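Local atomic coordinates of betaine aldehyde dehydrogenase (Staphylococcus aureus subsp. aureus COL, PDB entry 4QTO), a protein that catalyses the NAD-dependent oxidation of betaine aldehyde to glycine betaine, working as an oxidoreductase of the aldehyde dehydrogenase family. Residues A[100-105]-A[221-226]; A[287-292]-A[429-434]; A[453-458]-A[466-471]. One frame throughout, in Å; residues are numbered along the deposited sequence. Where two conformers were deposited one is given.

Interaction 1: residues A[100-105]-A[221-226]; sequences VRAIAD and EEVGFP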
ATOM      1  N   VAL A 100       2.861  21.602  -9.802  1.00 10.65           N
ATOM      2  CA  VAL A 100       1.744  20.983 -10.513  1.00 10.51           C
ATOM      3  C   VAL A 100       0.425  21.639 -10.038  1.00  9.80           C
ATOM      4  O   VAL A 100      -0.495  21.858 -10.837  1.00 10.09           O
ATOM      5  CB  VAL A 100       1.791  19.450 -10.364  1.00  9.66           C
ATOM      6  CG1 VAL A 100       0.571  18.819 -11.003  1.00  9.56           C
ATOM      7  CG2 VAL A 100       3.061  18.898 -11.003  1.00 10.01           C
ATOM      8  N   ARG A 101       0.338  21.961  -8.743  0.50  9.33           N
ATOM      9  CA  ARG A 101      -0.832  22.656  -8.208  0.50  9.27           C
ATOM     10  C   ARG A 101      -0.976  24.034  -8.859  0.50  9.39           C
ATOM     11  O   ARG A 101      -2.091  24.462  -9.155  0.50  9.45           O
ATOM     12  CB  ARG A 101      -0.739  22.755  -6.682  0.50 10.27           C
ATOM     13  CG  ARG A 101      -2.011  23.204  -6.021  0.50 10.79           C
ATOM     14  CD  ARG A 101      -2.008  22.930  -4.508  0.50 11.25           C
ATOM     15  NE  ARG A 101      -1.828  21.524  -4.117  0.50 11.15           N
ATOM     16  CZ  ARG A 101      -0.724  20.981  -3.585  0.50 11.33           C
ATOM     17  NH1 ARG A 101       0.355  21.731  -3.325  0.50 11.54           N
ATOM     18  NH2 ARG A 101      -0.725  19.672  -3.254  0.50 11.17           N
ATOM     19  N   ALA A 102       0.147  24.714  -9.106  1.00  8.93           N
ATOM     20  CA  ALA A 102       0.128  26.015  -9.788  1.00  9.67           C
ATOM     21  C   ALA A 102      -0.449  25.895 -11.195  1.00  9.57           C
ATOM     22  O   ALA A 102      -1.196  26.782 -11.632  1.00 10.13           O
ATOM     23  CB  ALA A 102       1.509  26.630  -9.791  1.00 10.20           C
ATOM     24  N   ILE A 103      -0.129  24.821 -11.914  1.00  9.12           N
ATOM     25  CA  ILE A 103      -0.729  24.580 -13.217  1.00  8.67           C
ATOM     26  C   ILE A 103      -2.235  24.402 -13.018  1.00  9.08           C
ATOM     27  O   ILE A 103      -3.044  24.998 -13.760  1.00  9.38           O
ATOM     28  CB  ILE A 103      -0.159  23.350 -13.954  1.00  9.14           C
ATOM     29  CG1 ILE A 103       1.350  23.504 -14.176  1.00 10.06           C
ATOM     30  CG2 ILE A 103      -0.903  23.136 -15.268  1.00 10.42           C
ATOM     31  CD1 ILE A 103       1.997  22.216 -14.664  1.00 10.27           C
ATOM     32  N   ALA A 104      -2.635  23.572 -12.067  1.00  7.93           N
ATOM     33  CA  ALA A 104      -4.067  23.374 -11.819  1.00  8.36           C
ATOM     34  C   ALA A 104      -4.807  24.712 -11.626  1.00  9.35           C
ATOM     35  O   ALA A 104      -5.888  24.937 -12.203  1.00 10.09           O
ATOM     36  CB  ALA A 104      -4.294  22.493 -10.612  1.00  8.48           C
ATOM     37  N   ASP A 105      -4.237  25.588 -10.817  1.00 10.81           N
ATOM     38  CA  ASP A 105      -4.867  26.869 -10.535  1.00 11.09           C
ATOM     39  C   ASP A 105      -4.976  27.753 -11.810  1.00 10.97           C
ATOM     40  O   ASP A 105      -5.963  28.444 -11.995  1.00 11.33           O
ATOM     41  CB  ASP A 105      -4.131  27.559  -9.433  1.00 12.56           C
ATOM     42  CG  ASP A 105      -4.324  26.864  -8.074  1.00 14.81           C
ATOM     43  OD1 ASP A 105      -5.299  26.132  -7.871  1.00 15.91           O
ATOM     44  OD2 ASP A 105      -3.501  27.140  -7.197  1.00 21.79           O
ATOM     45  N   GLU A 221       4.881  27.427 -18.788  1.00 10.97           N
ATOM     46  CA  GLU A 221       6.043  28.328 -18.797  1.00 11.44           C
ATOM     47  C   GLU A 221       5.923  29.431 -17.737  1.00 11.86           C
ATOM     48  O   GLU A 221       6.909  29.785 -17.097  1.00 12.12           O
ATOM     49  CB  GLU A 221       6.240  28.943 -20.186  1.00 12.36           C
ATOM     50  CG  GLU A 221       7.414  29.932 -20.239  1.00 13.22           C
ATOM     51  CD  GLU A 221       7.674  30.457 -21.632  1.00 14.44           C
ATOM     52  OE1 GLU A 221       6.693  30.818 -22.322  1.00 14.84           O
ATOM     53  OE2 GLU A 221       8.902  30.533 -22.008  1.00 15.79           O
ATOM     54  N   GLU A 222       4.716  29.952 -17.530  1.00 11.55           N
ATOM     55  CA  GLU A 222       4.469  30.973 -16.507  1.00 11.51           C
ATOM     56  C   GLU A 222       4.761  30.454 -15.093  1.00 11.43           C
ATOM     57  O   GLU A 222       5.212  31.203 -14.241  1.00 11.93           O
ATOM     58  CB  GLU A 222       3.015  31.435 -16.559  1.00 12.09           C
ATOM     59  CG  GLU A 222       2.613  32.184 -17.805  1.00 13.71           C
ATOM     60  CD  GLU A 222       1.115  32.488 -17.872  1.00 14.87           C
ATOM     61  OE1 GLU A 222       0.377  32.197 -16.912  1.00 16.37           O
ATOM     62  OE2 GLU A 222       0.692  33.077 -18.885  1.00 19.55           O
ATOM     63  N   VAL A 223       4.452  29.189 -14.850  1.00 11.06           N
ATOM     64  CA  VAL A 223       4.750  28.549 -13.560  1.00 11.26           C
ATOM     65  C   VAL A 223       6.247  28.423 -13.372  1.00 11.55           C
ATOM     66  O   VAL A 223       6.783  28.717 -12.295  1.00 11.97           O
ATOM     67  CB  VAL A 223       4.077  27.163 -13.481  1.00 10.80           C
ATOM     68  CG1 VAL A 223       4.539  26.421 -12.250  1.00 11.30           C
ATOM     69  CG2 VAL A 223       2.559  27.303 -13.489  1.00 10.88           C
ATOM     70  N   GLY A 224       6.918  27.998 -14.423  1.00 11.64           N
ATOM     71  CA  GLY A 224       8.344  27.877 -14.437  1.00 12.43           C
ATOM     72  C   GLY A 224       8.887  26.497 -14.176  1.00 12.51           C
ATOM     73  O   GLY A 224       8.728  25.959 -13.088  1.00 13.08           O
ATOM     74  N   PHE A 225       9.552  25.954 -15.198  1.00 12.19           N
ATOM     75  CA  PHE A 225      10.225  24.658 -15.129  1.00 13.14           C
ATOM     76  C   PHE A 225      11.606  24.778 -15.744  1.00 13.89           C
ATOM     77  O   PHE A 225      11.803  25.602 -16.645  1.00 14.76           O
ATOM     78  CB  PHE A 225       9.409  23.566 -15.842  1.00 12.78           C
ATOM     79  CG  PHE A 225       8.073  23.334 -15.209  1.00 12.22           C
ATOM     80  CD1 PHE A 225       7.951  22.468 -14.131  1.00 11.57           C
ATOM     81  CD2 PHE A 225       6.937  24.045 -15.612  1.00 11.97           C
ATOM     82  CE1 PHE A 225       6.741  22.316 -13.495  1.00 11.26           C
ATOM     83  CE2 PHE A 225       5.722  23.897 -14.978  1.00 11.93           C
ATOM     84  CZ  PHE A 225       5.615  23.029 -13.893  1.00 12.95           C
ATOM     85  N   PRO A 226      12.552  23.927 -15.308  1.00 13.75           N
ATOM     86  CA  PRO A 226      13.899  24.043 -15.856  1.00 14.98           C
ATOM     87  C   PRO A 226      13.918  23.819 -17.365  1.00 14.44           C
ATOM     88  O   PRO A 226      13.115  23.068 -17.913  1.00 14.57           O
ATOM     89  CB  PRO A 226      14.680  22.960 -15.104  1.00 16.53           C
ATOM     90  CG  PRO A 226      13.928  22.795 -13.815  1.00 15.43           C
ATOM     91  CD  PRO A 226      12.488  22.947 -14.215  1.00 14.84           C
TER

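Interaction 2: residues A[287-292]-A[429-434]; sequences IIFDDA and QEAIQL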
ATOM      1  N   ILE A 287     -25.012  -2.620 -21.722  1.00  8.52           N
ATOM      2  CA  ILE A 287     -25.862  -3.775 -21.515  1.00  9.28           C
ATOM      3  C   ILE A 287     -27.106  -3.379 -20.706  1.00  9.22           C
ATOM      4  O   ILE A 287     -26.995  -2.948 -19.555  1.00  9.94           O
ATOM      5  CB  ILE A 287     -25.086  -4.867 -20.754  1.00  9.76           C
ATOM      6  CG1 ILE A 287     -23.832  -5.271 -21.537  1.00 10.96           C
ATOM      7  CG2 ILE A 287     -25.952  -6.070 -20.480  1.00 11.00           C
ATOM      8  CD1 ILE A 287     -22.886  -6.159 -20.771  1.00 11.87           C
ATOM      9  N   ILE A 288     -28.267  -3.579 -21.306  1.00  9.13           N
ATOM     10  CA  ILE A 288     -29.535  -3.168 -20.708  1.00  9.28           C
ATOM     11  C   ILE A 288     -30.443  -4.366 -20.480  1.00  9.27           C
ATOM     12  O   ILE A 288     -30.907  -5.009 -21.427  1.00  9.74           O
ATOM     13  CB  ILE A 288     -30.198  -2.129 -21.611  1.00  9.90           C
ATOM     14  CG1 ILE A 288     -29.255  -0.938 -21.889  1.00 11.00           C
ATOM     15  CG2 ILE A 288     -31.528  -1.679 -21.026  1.00 10.04           C
ATOM     16  CD1 ILE A 288     -29.767  -0.018 -22.963  1.00 11.19           C
ATOM     17  N   PHE A 289     -30.665  -4.692 -19.219  1.00  9.25           N
ATOM     18  CA  PHE A 289     -31.558  -5.791 -18.842  1.00  9.79           C
ATOM     19  C   PHE A 289     -33.008  -5.361 -18.796  1.00 10.81           C
ATOM     20  O   PHE A 289     -33.316  -4.160 -18.685  1.00 11.11           O
ATOM     21  CB  PHE A 289     -31.147  -6.348 -17.492  1.00 10.13           C
ATOM     22  CG  PHE A 289     -29.927  -7.227 -17.546  1.00 10.61           C
ATOM     23  CD1 PHE A 289     -30.069  -8.581 -17.814  1.00 10.98           C
ATOM     24  CD2 PHE A 289     -28.663  -6.717 -17.371  1.00 10.35           C
ATOM     25  CE1 PHE A 289     -28.970  -9.405 -17.890  1.00 11.19           C
ATOM     26  CE2 PHE A 289     -27.547  -7.540 -17.430  1.00 10.90           C
ATOM     27  CZ  PHE A 289     -27.708  -8.905 -17.692  1.00 10.59           C
ATOM     28  N   ASP A 290     -33.919  -6.344 -18.836  1.00 11.78           N
ATOM     29  CA  ASP A 290     -35.350  -6.041 -18.809  1.00 13.42           C
ATOM     30  C   ASP A 290     -35.821  -5.468 -17.475  1.00 13.48           C
ATOM     31  O   ASP A 290     -36.926  -4.955 -17.400  1.00 14.88           O
ATOM     32  CB  ASP A 290     -36.219  -7.183 -19.368  1.00 15.22           C
ATOM     33  CG  ASP A 290     -36.235  -8.421 -18.550  1.00 19.36           C
ATOM     34  OD1 ASP A 290     -35.919  -8.374 -17.332  1.00 18.66           O
ATOM     35  OD2 ASP A 290     -36.628  -9.479 -19.138  1.00 19.83           O
ATOM     36  N   ASP A 291     -34.967  -5.514 -16.444  1.00 11.70           N
ATOM     37  CA  ASP A 291     -35.264  -4.911 -15.173  1.00 12.27           C
ATOM     38  C   ASP A 291     -34.469  -3.636 -14.880  1.00 12.09           C
ATOM     39  O   ASP A 291     -34.383  -3.202 -13.728  1.00 12.66           O
ATOM     40  CB  ASP A 291     -35.158  -5.913 -14.022  1.00 13.60           C
ATOM     41  CG  ASP A 291     -33.770  -6.478 -13.842  1.00 15.07           C
ATOM     42  OD1 ASP A 291     -32.868  -6.164 -14.644  1.00 13.82           O
ATOM     43  OD2 ASP A 291     -33.581  -7.255 -12.859  1.00 17.55           O
ATOM     44  N   ALA A 292     -33.898  -3.051 -15.920  1.00 11.11           N
ATOM     45  CA  ALA A 292     -33.322  -1.742 -15.819  1.00 11.28           C
ATOM     46  C   ALA A 292     -34.429  -0.711 -15.614  1.00 11.23           C
ATOM     47  O   ALA A 292     -35.606  -0.948 -15.980  1.00 12.62           O
ATOM     48  CB  ALA A 292     -32.618  -1.399 -17.094  1.00 11.11           C
ATOM     49  N   GLN A 429     -25.896 -14.796 -19.270  1.00 14.90           N
ATOM     50  CA  GLN A 429     -24.732 -15.474 -19.844  1.00 16.76           C
ATOM     51  C   GLN A 429     -24.463 -15.038 -21.281  1.00 14.83           C
ATOM     52  O   GLN A 429     -23.314 -14.796 -21.664  1.00 14.69           O
ATOM     53  CB  GLN A 429     -24.907 -17.002 -19.760  1.00 21.94           C
ATOM     54  CG  GLN A 429     -24.926 -17.554 -18.330  1.00 30.04           C
ATOM     55  CD  GLN A 429     -26.183 -17.251 -17.486  1.00 36.31           C
ATOM     56  OE1 GLN A 429     -27.302 -16.961 -17.987  1.00 27.13           O
ATOM     57  NE2 GLN A 429     -26.004 -17.374 -16.160  1.00 44.94           N
ATOM     58  N   GLU A 430     -25.523 -14.911 -22.071  1.00 14.84           N
ATOM     59  CA  GLU A 430     -25.377 -14.454 -23.466  1.00 14.64           C
ATOM     60  C   GLU A 430     -24.914 -12.984 -23.532  1.00 12.65           C
ATOM     61  O   GLU A 430     -24.080 -12.629 -24.363  1.00 12.46           O
ATOM     62  CB  GLU A 430     -26.661 -14.641 -24.265  1.00 16.52           C
ATOM     63  CG  GLU A 430     -26.413 -14.345 -25.736  1.00 19.68           C
ATOM     64  CD  GLU A 430     -27.600 -14.582 -26.664  1.00 22.37           C
ATOM     65  OE1 GLU A 430     -28.769 -14.591 -26.226  1.00 19.93           O
ATOM     66  OE2 GLU A 430     -27.329 -14.754 -27.859  1.00 27.81           O
ATOM     67  N   ALA A 431     -25.418 -12.139 -22.637  1.00 11.45           N
ATOM     68  CA  ALA A 431     -24.993 -10.722 -22.577  1.00 11.38           C
ATOM     69  C   ALA A 431     -23.474 -10.635 -22.379  1.00 11.41           C
ATOM     70  O   ALA A 431     -22.774  -9.877 -23.047  1.00 11.93           O
ATOM     71  CB  ALA A 431     -25.707  -9.973 -21.456  1.00 11.95           C
ATOM     72  N   ILE A 432     -22.981 -11.407 -21.415  1.00 12.17           N
ATOM     73  CA  ILE A 432     -21.551 -11.445 -21.134  1.00 12.57           C
ATOM     74  C   ILE A 432     -20.743 -11.972 -22.341  1.00 13.62           C
ATOM     75  O   ILE A 432     -19.711 -11.387 -22.716  1.00 13.29           O
ATOM     76  CB  ILE A 432     -21.270 -12.318 -19.890  1.00 12.40           C
ATOM     77  CG1 ILE A 432     -21.865 -11.641 -18.638  1.00 12.59           C
ATOM     78  CG2 ILE A 432     -19.781 -12.564 -19.766  1.00 13.40           C
ATOM     79  CD1 ILE A 432     -22.016 -12.602 -17.478  1.00 13.12           C
ATOM     80  N   GLN A 433     -21.211 -13.066 -22.941  0.50 14.27           N
ATOM     81  CA  GLN A 433     -20.515 -13.661 -24.093  0.50 16.37           C
ATOM     82  C   GLN A 433     -20.415 -12.678 -25.259  0.50 14.37           C
ATOM     83  O   GLN A 433     -19.352 -12.511 -25.850  0.50 14.95           O
ATOM     84  CB  GLN A 433     -21.200 -14.945 -24.534  0.50 20.62           C
ATOM     85  CG  GLN A 433     -21.041 -16.095 -23.565  0.50 24.91           C
ATOM     86  CD  GLN A 433     -21.821 -17.330 -23.969  0.50 33.05           C
ATOM     87  OE1 GLN A 433     -22.383 -17.403 -25.070  0.50 36.16           O
ATOM     88  NE2 GLN A 433     -21.864 -18.315 -23.069  0.50 34.14           N
ATOM     89  N   LEU A 434     -21.520 -12.005 -25.576  1.00 13.25           N
ATOM     90  CA  LEU A 434     -21.526 -11.023 -26.660  1.00 12.96           C
ATOM     91  C   LEU A 434     -20.661  -9.815 -26.336  1.00 13.03           C
ATOM     92  O   LEU A 434     -19.865  -9.360 -27.148  1.00 13.11           O
ATOM     93  CB  LEU A 434     -22.951 -10.564 -26.964  1.00 13.29           C
ATOM     94  CG  LEU A 434     -23.825 -11.605 -27.642  1.00 16.61           C
ATOM     95  CD1 LEU A 434     -25.242 -11.073 -27.730  1.00 18.00           C
ATOM     96  CD2 LEU A 434     -23.285 -11.914 -29.036  1.00 19.34           C
TER

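Interaction 3: residues A[453-458]-A[466-471]; sequences KAQRVA and VWINDF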
ATOM      1  N   LYS A 453     -27.165  -8.778  -9.692  1.00 11.41           N
ATOM      2  CA  LYS A 453     -26.956  -9.235 -11.071  1.00 12.26           C
ATOM      3  C   LYS A 453     -25.953  -8.337 -11.798  1.00 11.40           C
ATOM      4  O   LYS A 453     -25.058  -8.809 -12.499  1.00 10.66           O
ATOM      5  CB  LYS A 453     -28.288  -9.283 -11.843  1.00 12.90           C
ATOM      6  CG  LYS A 453     -28.116  -9.708 -13.303  1.00 14.47           C
ATOM      7  CD  LYS A 453     -29.456 -10.039 -13.958  1.00 15.37           C
ATOM      8  CE  LYS A 453     -30.307  -8.796 -14.125  1.00 17.36           C
ATOM      9  NZ  LYS A 453     -31.703  -9.159 -14.529  1.00 20.35           N
ATOM     10  N   ALA A 454     -26.125  -7.025 -11.653  1.00 10.12           N
ATOM     11  CA  ALA A 454     -25.210  -6.087 -12.296  1.00 10.53           C
ATOM     12  C   ALA A 454     -23.774  -6.336 -11.856  1.00 10.92           C
ATOM     13  O   ALA A 454     -22.839  -6.290 -12.693  1.00 10.41           O
ATOM     14  CB  ALA A 454     -25.602  -4.665 -12.014  1.00 10.48           C
ATOM     15  N   GLN A 455     -23.583  -6.599 -10.565  0.50 11.66           N
ATOM     16  CA  GLN A 455     -22.249  -6.895 -10.021  0.50 12.37           C
ATOM     17  C   GLN A 455     -21.693  -8.213 -10.611  0.50 12.63           C
ATOM     18  O   GLN A 455     -20.518  -8.293 -10.951  0.50 12.18           O
ATOM     19  CB  GLN A 455     -22.297  -6.915  -8.490  0.50 14.03           C
ATOM     20  CG  GLN A 455     -22.501  -5.504  -7.920  0.50 14.96           C
ATOM     21  CD  GLN A 455     -22.744  -5.422  -6.441  0.50 18.77           C
ATOM     22  OE1 GLN A 455     -22.130  -4.581  -5.773  0.50 20.94           O
ATOM     23  NE2 GLN A 455     -23.659  -6.260  -5.911  0.50 19.21           N
ATOM     24  N   ARG A 456     -22.535  -9.242 -10.759  1.00 12.38           N
ATOM     25  CA  ARG A 456     -22.085 -10.499 -11.366  1.00 13.83           C
ATOM     26  C   ARG A 456     -21.599 -10.276 -12.787  1.00 13.88           C
ATOM     27  O   ARG A 456     -20.556 -10.799 -13.215  1.00 13.50           O
ATOM     28  CB  ARG A 456     -23.179 -11.569 -11.465  1.00 15.31           C
ATOM     29  CG  ARG A 456     -23.577 -12.230 -10.187  1.00 16.52           C
ATOM     30  CD  ARG A 456     -24.375 -13.501 -10.509  1.00 16.51           C
ATOM     31  NE  ARG A 456     -25.641 -13.235 -11.226  1.00 15.23           N
ATOM     32  CZ  ARG A 456     -26.792 -12.902 -10.648  1.00 15.56           C
ATOM     33  NH1 ARG A 456     -26.912 -12.727  -9.332  1.00 15.81           N
ATOM     34  NH2 ARG A 456     -27.883 -12.757 -11.384  1.00 15.08           N
ATOM     35  N   VAL A 457     -22.375  -9.518 -13.542  1.00 11.29           N
ATOM     36  CA  VAL A 457     -22.004  -9.226 -14.918  1.00 11.26           C
ATOM     37  C   VAL A 457     -20.706  -8.402 -14.935  1.00 10.73           C
ATOM     38  O   VAL A 457     -19.761  -8.700 -15.684  1.00 10.91           O
ATOM     39  CB  VAL A 457     -23.144  -8.519 -15.659  1.00 11.92           C
ATOM     40  CG1 VAL A 457     -22.708  -8.021 -17.018  1.00 13.09           C
ATOM     41  CG2 VAL A 457     -24.334  -9.458 -15.770  1.00 12.84           C
ATOM     42  N   ALA A 458     -20.630  -7.353 -14.124  1.00 10.87           N
ATOM     43  CA  ALA A 458     -19.425  -6.510 -14.118  1.00 10.94           C
ATOM     44  C   ALA A 458     -18.153  -7.314 -13.849  1.00 11.74           C
ATOM     45  O   ALA A 458     -17.120  -7.050 -14.449  1.00 11.57           O
ATOM     46  CB  ALA A 458     -19.564  -5.395 -13.100  1.00 10.80           C
ATOM     47  N   VAL A 466     -16.038  -0.590 -15.610  1.00  7.53           N
ATOM     48  CA  VAL A 466     -17.438  -1.016 -15.756  1.00  8.07           C
ATOM     49  C   VAL A 466     -18.307  -0.116 -14.897  1.00  8.35           C
ATOM     50  O   VAL A 466     -18.051   0.031 -13.702  1.00  8.26           O
ATOM     51  CB  VAL A 466     -17.695  -2.452 -15.310  1.00  8.55           C
ATOM     52  CG1 VAL A 466     -19.144  -2.806 -15.559  1.00  9.58           C
ATOM     53  CG2 VAL A 466     -16.759  -3.421 -16.065  1.00  9.10           C
ATOM     54  N   TRP A 467     -19.315   0.512 -15.518  1.00  8.19           N
ATOM     55  CA  TRP A 467     -20.270   1.335 -14.809  1.00  8.24           C
ATOM     56  C   TRP A 467     -21.541   0.517 -14.533  1.00  9.17           C
ATOM     57  O   TRP A 467     -22.041  -0.196 -15.416  1.00 10.02           O
ATOM     58  CB  TRP A 467     -20.675   2.552 -15.631  1.00  9.20           C
ATOM     59  CG  TRP A 467     -19.539   3.422 -16.016  1.00  8.54           C
ATOM     60  CD1 TRP A 467     -18.753   4.155 -15.176  1.00  9.00           C
ATOM     61  CD2 TRP A 467     -19.053   3.667 -17.336  1.00  9.01           C
ATOM     62  NE1 TRP A 467     -17.799   4.821 -15.883  1.00  9.56           N
ATOM     63  CE2 TRP A 467     -17.967   4.548 -17.218  1.00  8.72           C
ATOM     64  CE3 TRP A 467     -19.407   3.211 -18.609  1.00  9.75           C
ATOM     65  CZ2 TRP A 467     -17.249   5.000 -18.330  1.00 10.00           C
ATOM     66  CZ3 TRP A 467     -18.699   3.674 -19.703  1.00 11.33           C
ATOM     67  CH2 TRP A 467     -17.653   4.567 -19.564  1.00 10.26           C
ATOM     68  N   ILE A 468     -22.053   0.609 -13.320  1.00  8.17           N
ATOM     69  CA  ILE A 468     -23.340  -0.013 -12.954  1.00  8.35           C
ATOM     70  C   ILE A 468     -24.334   1.129 -12.850  1.00  8.44           C
ATOM     71  O   ILE A 468     -24.200   2.026 -12.012  1.00  8.13           O
ATOM     72  CB  ILE A 468     -23.253  -0.847 -11.672  1.00  8.82           C
ATOM     73  CG1 ILE A 468     -22.375  -2.086 -11.949  1.00  9.30           C
ATOM     74  CG2 ILE A 468     -24.664  -1.233 -11.225  1.00  8.99           C
ATOM     75  CD1 ILE A 468     -22.045  -2.916 -10.729  1.00 10.37           C
ATOM     76  N   ASN A 469     -25.334   1.099 -13.736  1.00  8.12           N
ATOM     77  CA  ASN A 469     -26.346   2.136 -13.798  1.00  8.68           C
ATOM     78  C   ASN A 469     -25.809   3.563 -14.035  1.00  9.07           C
ATOM     79  O   ASN A 469     -26.268   4.539 -13.432  1.00 10.25           O
ATOM     80  CB  ASN A 469     -27.304   2.075 -12.620  1.00  8.95           C
ATOM     81  CG  ASN A 469     -28.117   0.797 -12.610  1.00  9.31           C
ATOM     82  OD1 ASN A 469     -28.563   0.327 -13.654  1.00  9.01           O
ATOM     83  ND2 ASN A 469     -28.275   0.189 -11.423  1.00 10.42           N
ATOM     84  N   ASP A 470     -24.823   3.653 -14.923  1.00  8.55           N
ATOM     85  CA  ASP A 470     -24.258   4.924 -15.334  1.00 10.05           C
ATOM     86  C   ASP A 470     -23.553   4.696 -16.658  1.00  9.43           C
ATOM     87  O   ASP A 470     -23.406   3.540 -17.099  1.00  9.08           O
ATOM     88  CB  ASP A 470     -23.307   5.484 -14.268  1.00  9.87           C
ATOM     89  CG  ASP A 470     -23.281   7.014 -14.233  1.00 11.21           C
ATOM     90  OD1 ASP A 470     -23.427   7.684 -15.281  1.00 12.85           O
ATOM     91  OD2 ASP A 470     -23.110   7.553 -13.105  1.00 13.27           O
ATOM     92  N   PHE A 471     -23.142   5.784 -17.293  1.00 10.04           N
ATOM     93  CA  PHE A 471     -22.349   5.705 -18.505  1.00 10.35           C
ATOM     94  C   PHE A 471     -21.490   6.962 -18.577  1.00 10.79           C
ATOM     95  O   PHE A 471     -22.007   8.063 -18.384  1.00 12.56           O
ATOM     96  CB  PHE A 471     -23.193   5.525 -19.816  1.00 10.96           C
ATOM     97  CG  PHE A 471     -22.419   4.849 -20.875  1.00 11.42           C
ATOM     98  CD1 PHE A 471     -21.454   5.549 -21.567  1.00 11.53           C
ATOM     99  CD2 PHE A 471     -22.563   3.486 -21.119  1.00 11.94           C
ATOM    100  CE1 PHE A 471     -20.645   4.912 -22.462  1.00 11.99           C
ATOM    101  CE2 PHE A 471     -21.727   2.849 -22.008  1.00 12.52           C
ATOM    102  CZ  PHE A 471     -20.784   3.569 -22.679  1.00 13.35           C
TER

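Interaction 1: residues A[100-105]-A[221-226]
Val223 presents its two methyls as a fork, and the single methyl of Ala102 is the bump that enters it: Ala102 CB lies 3.9 Å from both Val223 CG1 and Val223 CG2. Taken from the other helix, CG2 is itself the bump. Val223 CG2 settles into the shallow hollow between Ala102 and Ile103, 4.0 Å from Ile103 CG1 and 4.0 Å from Ile103 N. The Ile103 and Val223 side chains cross at nearly a right angle, with the valine methyl touching both Ala102 and Ile103. Ile103 then carries the contact onward. Its CG1 stands beside the backbone N (chi1 -59°) and its chain is extended beyond that point, which carries CD1 out to the far end of the Phe225 ring, 3.8 Å from Phe225 CZ, in an oblique approach.

Helix 211-223 is the connection between the parallel strands 200-204 and 230-232, a beta-alpha-beta crossover of the Rossmann-like nucleotide-binding half, and helix 93-109 packs against the last turn of that connection. The turn ends at Gly224, whose positive phi (98°) brings the chain out of the helix and delivers Phe225 beside Val223. Lys99, one turn before Ile103 on helix 93-109, donates through NZ to the carbonyl oxygens of Val223 and Gly224.

Around the tip of Ile103 the hollow is completed by Leu195 of helix 183-197 and by Met220, both of which also touch Phe225, while Trp88 meets the Phe225 ring edge-to-face. On another side of helix 93-109, away from helix 211-223, Asp105 forms a salt bridge with Arg101 of a neighbouring subunit.

Interaction 2: residues A[287-292]-A[429-434]
Ile287, near the end of a strand, faces Ala431 in the middle of a helix with their CA atoms 7.1 Å apart, after which the chain leaves the strand and folds into a type I beta turn from Phe289 to Ala292, closed by a 3.0 Å hydrogen bond from Ala292 N to Phe289 O. Across this gap one alanine methyl makes nearly all of the helix's contact. Ala431 CB meets Ile287 CG2 at 4.0 Å, branch to methyl. Of the two branches of Ile287, CG2 is the one placed across from the backbone N, and it is directed at the helix. The second neighbour of the same methyl is the ring of Phe289, whose CZ is 4.4 Å from Ala431 CB. The ring comes in obliquely, and its approach is looser than that of the isoleucine. Ala431 therefore rests against two residues separated in sequence by Ile288, which turns to the other side of the sheet and packs on helix 323-337.

Neighbouring elements close the apolar cluster. Phe289 meets Phe425 edge-to-face, and Leu320 of the adjacent strand touches both Ile287 and Leu434. Glu430, next to Ala431, bonds to the residues just before the helix, its backbone N to Thr427 OG1 and its OE1 to Glu426 N. Strand 285-288 lies between strands 318-322 and 443-447, and its backbone hydrogen bonds run to both. Helix 428-436 links strand 419-425 to strand 443-447, with strands 318-322 and 285-288 lying between them, and the connection passes over both. Ala431 is one of the points where this beta-alpha-beta crossover lies on the parallel part of the mixed sheet in the catalytic half of an aldehyde dehydrogenase.

Interaction 3: residues A[453-458]-A[466-471]
The rings of Trp467 and Phe471 lie on the side of the strand turned away from the helix, while Val466 and Ile468, flanking Trp467, face it. Over the centre of one face of the indole lies the carbonyl carbon of Phe471. Phe471 in turn receives Trp467 CZ3 over the middle of one face of its own ring, 3.5 Å above the plane. The indole edge is held through NE1, hydrogen-bonded to Pro473 O. Just beyond the strand, Phe471 N donates to Asp470 OD1 on its anti lone pair, a bent bond of 2.8 Å.

On the helix side the fit is close. Ala454 CB is 3.6 Å from Ile468 CG2, and Ala458 CB, one turn on, is 3.6 Å from Val466 CG1. Ile468 CD1 bridges the two alanines and also touches Gln455 CG at 3.8 Å, the two side chains crossing nearly at right angles. Gln455 sends its amide to Gln455 of a neighbouring subunit.

The segments 453-458 and 466-468 run antiparallel, at 174° with axes 9.2 Å apart, as expected within the beta-alpha-beta unit 443-447, 451-460, 465-468, beside whose last strand a parallel strand of another subunit extends the sheet.

In the fold
Along the chain the three contacts follow in series. Interaction 1 lies on the other side of the chain's centre from interaction 2, their centres about 47 Å apart, and its centre is about 39 Å from that of interaction 3; it belongs to the helices around the Rossmann-like sheet. The centres of interactions 2 and 3 are only about 10 Å apart, and both reach the seven-stranded sheet, on one side of which helices 428-436 and 451-460 lie next to each other. They touch directly: Asp291 OD2 and Lys453 NZ form a 3.2 Å salt bridge, and Val457 packs against both Phe289 and Ile432. Two successive crossovers are thus welded together, ending at strand 465-468, where another subunit extends the sheet.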